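DNA repair protein MmcB-related protein (Silicibacter pomeroyi, PDB 3DNX) is of unknown function but belongs to the MmcB-like family and may take part in DNA repair. Local coordinates at the interface of chains A and B. Sequence-based numbering; all coordinates share one arbitrary frame. Chains: chain A/B, uncharacterized protein SPO1766.

All three contacts belong to one two-fold symmetric interface between chains A and B. Contact 1 lies at its middle, where helix 122-144 of each chain meets its twin. Contact 3 shares A:Ser31, A:Phe132 and B:Ala137 with it, their C-alpha centres about 7 Å apart. There the same helix of chain B meets strand 30-32 and helix 12-26 of chain A. The C-alpha centre of contact 2 lies about 15 and 21 Å from those of contacts 1 and 3. It joins the end of helix 122-144 and the following loop to helix 12-26 of the partner. Helix 122-144 runs through every contact, consistent with a dimer.

Contact 1: the interface of chains A and B. Residues chain A 31, 132-133, 136-137, 140; chain B 31, 132-133, 136-137, 140.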
loop_
_atom_site.group_PDB
_atom_site.type_symbol
_atom_site.label_atom_id
_atom_site.label_comp_id
_atom_site.label_asym_id
_atom_site.label_seq_id
_atom_site.Cartn_x
_atom_site.Cartn_y
_atom_site.Cartn_z
ATOM N N SER A 31 -3.795 -5.194 -5.192
ATOM C CA SER A 31 -3.394 -4.623 -6.480
ATOM C C SER A 31 -3.308 -3.115 -6.400
ATOM O O SER A 31 -3.881 -2.482 -5.505
ATOM C CB SER A 31 -4.331 -5.047 -7.578
ATOM O OG SER A 31 -5.653 -4.547 -7.345
ATOM N N PHE A 132 5.391 -0.670 -4.628
ATOM C CA PHE A 132 3.980 -0.972 -4.549
ATOM C C PHE A 132 3.376 -0.394 -3.260
ATOM O O PHE A 132 2.352 0.314 -3.307
ATOM C CB PHE A 132 3.818 -2.477 -4.621
ATOM C CG PHE A 132 2.414 -2.956 -4.553
ATOM C CD1 PHE A 132 1.762 -3.379 -5.703
ATOM C CD2 PHE A 132 1.741 -3.054 -3.353
ATOM C CE1 PHE A 132 0.466 -3.864 -5.636
ATOM C CE2 PHE A 132 0.454 -3.535 -3.281
ATOM C CZ PHE A 132 -0.206 -3.923 -4.420
ATOM N N ALA A 133 4.022 -0.699 -2.135
ATOM C CA ALA A 133 3.651 -0.142 -0.795
ATOM C C ALA A 133 3.519 1.377 -0.832
ATOM O O ALA A 133 2.517 1.969 -0.425
ATOM C CB ALA A 133 4.696 -0.533 0.248
ATOM N N ALA A 136 0.525 2.475 -3.152
ATOM C CA ALA A 136 -0.735 2.230 -2.494
ATOM C C ALA A 136 -1.010 3.215 -1.375
ATOM O O ALA A 136 -2.130 3.747 -1.255
ATOM C CB ALA A 136 -0.733 0.820 -1.960
ATOM N N ALA A 137 -0.022 3.417 -0.509
ATOM C CA ALA A 137 -0.221 4.237 0.679
ATOM C C ALA A 137 -0.384 5.725 0.325
ATOM O O ALA A 137 -1.204 6.396 0.935
ATOM C CB ALA A 137 0.869 4.008 1.727
ATOM N N LEU A 140 -3.967 6.103 -1.127
ATOM C CA LEU A 140 -4.895 5.968 -0.010
ATOM C C LEU A 140 -4.980 7.247 0.812
ATOM O O LEU A 140 -6.078 7.778 1.071
ATOM C CB LEU A 140 -4.462 4.817 0.868
ATOM C CG LEU A 140 -5.213 4.537 2.171
ATOM C CD1 LEU A 140 -6.698 4.430 1.945
ATOM C CD2 LEU A 140 -4.627 3.274 2.775
ATOM N N SER B 31 2.363 6.102 5.052
ATOM C CA SER B 31 1.838 5.610 6.327
ATOM C C SER B 31 0.530 4.876 6.127
ATOM O O SER B 31 -0.153 5.039 5.109
ATOM C CB SER B 31 1.676 6.731 7.318
ATOM O OG SER B 31 0.708 7.682 6.860
ATOM N N PHE B 132 2.206 -4.147 5.373
ATOM C CA PHE B 132 1.901 -2.756 5.126
ATOM C C PHE B 132 1.308 -2.576 3.719
ATOM O O PHE B 132 0.239 -1.957 3.561
ATOM C CB PHE B 132 3.175 -1.957 5.306
ATOM C CG PHE B 132 3.029 -0.495 5.087
ATOM C CD1 PHE B 132 2.977 0.374 6.168
ATOM C CD2 PHE B 132 3.004 0.046 3.819
ATOM C CE1 PHE B 132 2.883 1.741 5.965
ATOM C CE2 PHE B 132 2.909 1.403 3.611
ATOM C CZ PHE B 132 2.824 2.263 4.677
ATOM N N ALA B 133 2.007 -3.124 2.726
ATOM C CA ALA B 133 1.539 -3.149 1.304
ATOM C C ALA B 133 0.115 -3.681 1.188
ATOM O O ALA B 133 -0.779 -3.071 0.595
ATOM C CB ALA B 133 2.471 -4.011 0.454
ATOM N N ALA B 136 -2.443 -1.259 2.964
ATOM C CA ALA B 136 -2.656 -0.080 2.161
ATOM C C ALA B 136 -3.500 -0.355 0.933
ATOM O O ALA B 136 -4.428 0.411 0.612
ATOM C CB ALA B 136 -1.315 0.478 1.759
ATOM N N ALA B 137 -3.150 -1.406 0.198
ATOM C CA ALA B 137 -3.804 -1.685 -1.074
ATOM C C ALA B 137 -5.257 -2.148 -0.878
ATOM O O ALA B 137 -6.117 -1.754 -1.653
ATOM C CB ALA B 137 -2.999 -2.658 -1.936
ATOM N N LEU B 140 -7.292 1.036 0.023
ATOM C CA LEU B 140 -7.403 1.829 -1.196
ATOM C C LEU B 140 -8.473 1.283 -2.131
ATOM O O LEU B 140 -9.371 2.018 -2.586
ATOM C CB LEU B 140 -6.066 1.859 -1.900
ATOM C CG LEU B 140 -5.947 2.539 -3.266
ATOM C CD1 LEU B 140 -6.502 3.939 -3.239
ATOM C CD2 LEU B 140 -4.484 2.503 -3.668
HETATM O O HOH W 1 -5.607 -0.772 -4.358
HETATM O O HOH W 2 -2.249 5.753 3.587
#
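A:Phe132 and B:Ala137 meet because the phenylalanine has CG anti to its backbone N (chi1 -180°), which lays the ring toward A:Ser31 of its own chain and leaves the CD2-CE2-CZ rim against the partner helix. A:Leu140 also has CG anti to N (chi1 175°), and its branch methyls point to B:Ala136 and B:Leu140. The ring of A:Phe132 touches the partner with one rim. Its CE2 lies 3.8 Å from B:Ala137 CB, and CD2 lies 4.0 Å from B:Ala133 CB. The backbone N of A:Ser31 sits in plane at the ring edge within the same chain. At the centre the two helices 122-144 pack through alanines. The methyls pass side by side, with A:Ala136 CB 3.8 Å from B:Ala136 CB. Such small side chains let the backbones come close. A:Leu140 CD2 rests 3.6 Å from the carbonyl O of B:Ala136, while CD1 reaches the backbone of B:Leu140. Each of these contacts has a twin with the chains exchanged. Polar links in this patch run through water. One water lies 2.7 Å from A:Ser31 O and 2.9 Å from B:Ala137 O, both backbone carbonyls. It joins strand 30-32 of one chain to the helix of the other, and a second water does the same for the twin pair. The site forms the mostly apolar centre of the deposited dimer and probably holds the two helices together if that dimer is biological.

Contact 2: the interface of chains A and B. Residues chain A 141, 145, 147-148; chain B 18, 22.
A:Asp145 and B:Arg22 form a two-pronged carboxylate-guanidinium salt bridge in this MmcB-like protein. They are the residues with most surface buried in the patch. The aspartate follows helix 122-144, and the arginine projects from helix 12-26. The guanidinium grips side-on. Its NE donates to A:Asp145 OD2 at 2.7 Å, with 169° at the hydrogen. B:Arg22 NH2 donates to the other carboxylate oxygen, A:Asp145 OD1, at 2.8 Å. Both oxygens use their syn lone pairs. The two planes lie 10° apart, nearly coplanar, and the paired hydrogen bonds fix their mutual rotation. B:Arg22 is extended from CG to NE (chi2 173°), which carries its guanidinium across to the acid.

A:Gly148 has the next most buried surface. Its CA lies over one face of the B:Arg22 guanidinium, toward the rim. B:Arg18 comes from the opposite face and stacks on the carboxylate. Its NH1 is 3.3 Å from A:Asp145 OD1, a longer salt bridge. Two arginines near one carboxylate would be expected to favour its charged form. A:Gln141 braces the loop from within chain A. Its amide NE2 donates to the carbonyl O of A:Gly148 at 3.0 Å, with the donor above the carbonyl plane. The same NE2 bonds a water that lies 2.6 Å from A:Asp145 OD2 and also bonds B:Arg18 O. Another water links A:Gly148 O to the backbone O of B:Arg22.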
loop_
_atom_site.group_PDB
_atom_site.type_symbol
_atom_site.label_atom_id
_atom_site.label_comp_id
_atom_site.label_asym_id
_atom_site.label_seq_id
_atom_site.Cartn_x
_atom_site.Cartn_y
_atom_site.Cartn_z
ATOM N N GLN A 141 -3.819 7.781 1.195
ATOM C CA GLN A 141 -3.798 9.007 1.989
ATOM C C GLN A 141 -4.472 10.183 1.248
ATOM O O GLN A 141 -5.180 10.961 1.854
ATOM C CB GLN A 141 -2.379 9.348 2.475
ATOM C CG GLN A 141 -2.321 10.472 3.555
ATOM C CD GLN A 141 -2.145 11.845 2.930
ATOM O OE1 GLN A 141 -2.026 11.953 1.690
ATOM N NE2 GLN A 141 -2.146 12.902 3.757
ATOM N N ASP A 145 -7.652 12.202 2.649
ATOM C CA ASP A 145 -7.309 13.547 3.070
ATOM C C ASP A 145 -6.864 14.301 1.813
ATOM O O ASP A 145 -5.694 14.531 1.637
ATOM C CB ASP A 145 -6.184 13.458 4.112
ATOM C CG ASP A 145 -5.769 14.795 4.695
ATOM O OD1 ASP A 145 -6.397 15.858 4.420
ATOM O OD2 ASP A 145 -4.757 14.789 5.438
ATOM N N GLU A 147 -6.725 17.336 0.727
ATOM C CA GLU A 147 -5.931 18.583 0.822
ATOM C C GLU A 147 -4.562 18.327 1.466
ATOM O O GLU A 147 -3.675 19.172 1.404
ATOM C CB GLU A 147 -6.685 19.646 1.655
ATOM C CG GLU A 147 -7.781 20.532 0.965
ATOM C CD GLU A 147 -8.085 20.259 -0.520
ATOM O OE1 GLU A 147 -7.183 20.483 -1.369
ATOM O OE2 GLU A 147 -9.256 19.889 -0.853
ATOM N N GLY A 148 -4.381 17.158 2.050
ATOM C CA GLY A 148 -3.255 16.881 2.911
ATOM C C GLY A 148 -1.911 16.501 2.294
ATOM O O GLY A 148 -1.186 15.614 2.843
ATOM N N ARG B 18 -3.991 11.966 11.451
ATOM C CA ARG B 18 -4.080 12.758 10.195
ATOM C C ARG B 18 -2.939 13.688 10.033
ATOM O O ARG B 18 -2.304 13.708 8.981
ATOM C CB ARG B 18 -5.408 13.520 10.131
ATOM C CG ARG B 18 -5.754 14.156 8.764
ATOM C CD ARG B 18 -7.096 14.833 9.036
ATOM N NE ARG B 18 -7.790 15.355 7.899
ATOM C CZ ARG B 18 -7.914 16.645 7.611
ATOM N NH1 ARG B 18 -8.635 16.985 6.547
ATOM N NH2 ARG B 18 -7.324 17.593 8.347
ATOM N N ARG B 22 0.187 13.511 7.248
ATOM C CA ARG B 22 0.531 14.692 6.386
ATOM C C ARG B 22 1.991 14.954 6.485
ATOM O O ARG B 22 2.663 15.139 5.468
ATOM C CB ARG B 22 -0.249 15.928 6.787
ATOM C CG ARG B 22 -1.676 15.878 6.443
ATOM C CD ARG B 22 -2.452 17.061 7.002
ATOM N NE ARG B 22 -3.763 17.152 6.378
ATOM C CZ ARG B 22 -4.410 18.290 6.135
ATOM N NH1 ARG B 22 -3.935 19.473 6.525
ATOM N NH2 ARG B 22 -5.578 18.251 5.541
HETATM O O HOH W 3 -3.384 12.773 6.432
HETATM O O HOH W 4 1.771 15.861 3.092
#

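Contact 3: the interface of chains A and B. Residues chain A 25, 28, 30-31, 132; chain B 134, 137-138.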
loop_
_atom_site.group_PDB
_atom_site.type_symbol
_atom_site.label_atom_id
_atom_site.label_comp_id
_atom_site.label_asym_id
_atom_site.label_seq_id
_atom_site.Cartn_x
_atom_site.Cartn_y
_atom_site.Cartn_z
ATOM N N ARG A 25 -8.575 -9.642 -5.377
ATOM C CA ARG A 25 -8.847 -9.470 -3.939
ATOM C C ARG A 25 -9.649 -10.674 -3.380
ATOM O O ARG A 25 -9.391 -11.157 -2.255
ATOM C CB ARG A 25 -9.512 -8.123 -3.673
ATOM C CG ARG A 25 -9.852 -7.845 -2.199
ATOM C CD ARG A 25 -10.674 -6.598 -2.016
ATOM N NE ARG A 25 -10.928 -6.499 -0.597
ATOM C CZ ARG A 25 -10.780 -5.414 0.158
ATOM N NH1 ARG A 25 -10.439 -4.236 -0.367
ATOM N NH2 ARG A 25 -11.004 -5.527 1.466
ATOM N N GLY A 28 -7.176 -13.368 -2.338
ATOM C CA GLY A 28 -6.096 -13.030 -1.407
ATOM C C GLY A 28 -4.925 -12.207 -1.930
ATOM O O GLY A 28 -3.951 -11.966 -1.200
ATOM N N VAL A 30 -3.669 -8.420 -3.592
ATOM C CA VAL A 30 -4.021 -7.007 -3.606
ATOM C C VAL A 30 -3.432 -6.415 -4.882
ATOM O O VAL A 30 -2.616 -7.055 -5.545
ATOM C CB VAL A 30 -3.468 -6.255 -2.374
ATOM C CG1 VAL A 30 -4.214 -6.746 -1.071
ATOM C CG2 VAL A 30 -1.960 -6.462 -2.225
ATOM N N SER A 31 -3.795 -5.194 -5.192
ATOM C CA SER A 31 -3.394 -4.623 -6.480
ATOM C C SER A 31 -3.308 -3.115 -6.400
ATOM O O SER A 31 -3.881 -2.482 -5.505
ATOM C CB SER A 31 -4.331 -5.047 -7.578
ATOM O OG SER A 31 -5.653 -4.547 -7.345
ATOM N N PHE A 132 5.391 -0.670 -4.628
ATOM C CA PHE A 132 3.980 -0.972 -4.549
ATOM C C PHE A 132 3.376 -0.394 -3.260
ATOM O O PHE A 132 2.352 0.314 -3.307
ATOM C CB PHE A 132 3.818 -2.477 -4.621
ATOM C CG PHE A 132 2.414 -2.956 -4.553
ATOM C CD1 PHE A 132 1.762 -3.379 -5.703
ATOM C CD2 PHE A 132 1.741 -3.054 -3.353
ATOM C CE1 PHE A 132 0.466 -3.864 -5.636
ATOM C CE2 PHE A 132 0.454 -3.535 -3.281
ATOM C CZ PHE A 132 -0.206 -3.923 -4.420
ATOM N N THR B 134 -0.097 -4.807 1.815
ATOM C CA THR B 134 -1.383 -5.440 1.790
ATOM C C THR B 134 -2.461 -4.596 2.425
ATOM O O THR B 134 -3.552 -4.493 1.889
ATOM C CB THR B 134 -1.302 -6.794 2.455
ATOM O OG1 THR B 134 -0.344 -7.565 1.725
ATOM C CG2 THR B 134 -2.655 -7.476 2.408
ATOM N N ALA B 137 -3.150 -1.406 0.198
ATOM C CA ALA B 137 -3.804 -1.685 -1.074
ATOM C C ALA B 137 -5.257 -2.148 -0.878
ATOM O O ALA B 137 -6.117 -1.754 -1.653
ATOM C CB ALA B 137 -2.999 -2.658 -1.936
ATOM N N ARG B 138 -5.538 -2.905 0.184
ATOM C CA ARG B 138 -6.916 -3.297 0.493
ATOM C C ARG B 138 -7.775 -2.083 0.755
ATOM O O ARG B 138 -8.851 -1.947 0.189
ATOM C CB ARG B 138 -7.011 -4.228 1.718
ATOM C CG ARG B 138 -6.869 -5.657 1.380
ATOM C CD ARG B 138 -7.102 -6.582 2.624
ATOM N NE ARG B 138 -6.830 -7.963 2.210
ATOM C CZ ARG B 138 -6.043 -8.839 2.856
ATOM N NH1 ARG B 138 -5.452 -8.527 4.021
ATOM N NH2 ARG B 138 -5.868 -10.058 2.342
HETATM O O HOH W 5 -5.607 -0.772 -4.358
#
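A:Val30 packs against helix 122-144 of chain B. Its CB stands 3.7 Å from B:Ala137 CB. Branch CG1 is anti to the carbonyl carbon (chi1 -68°) and turns toward B:Thr134 and B:Arg138. It lies 3.8 Å from B:Arg138 CG and 3.9 Å from the methyl CG2 of B:Thr134. Branch CG2 turns instead to B:Ala137 CB and B:Thr134 CA. The valine thus sits across three residues on one side of the helix. Its side chain meets that of B:Arg138 at about a right angle. Within chain B, the B:Thr134 methyl also covers one face of the B:Arg138 guanidinium, near its rim.

A direct polar link comes from A:Arg25 on helix 12-26. Its chain, extended from CG to NE, reaches across to the partner helix. NH1 donates to the backbone carbonyl O of B:Arg138 at 2.8 Å, beside the water bridge from A:Ser31. The bond is bent, with 129° at the hydrogen.

Like charges also come near each other here. A:Arg25 and B:Arg138 have guanidinium planes 51° apart and not in contact, so some repulsion is likely. A:Arg25 NH2 and B:Arg138 NE are 4.9 Å apart, while B:Arg138 CG lies over one face of the A:Arg25 guanidinium, toward its rim.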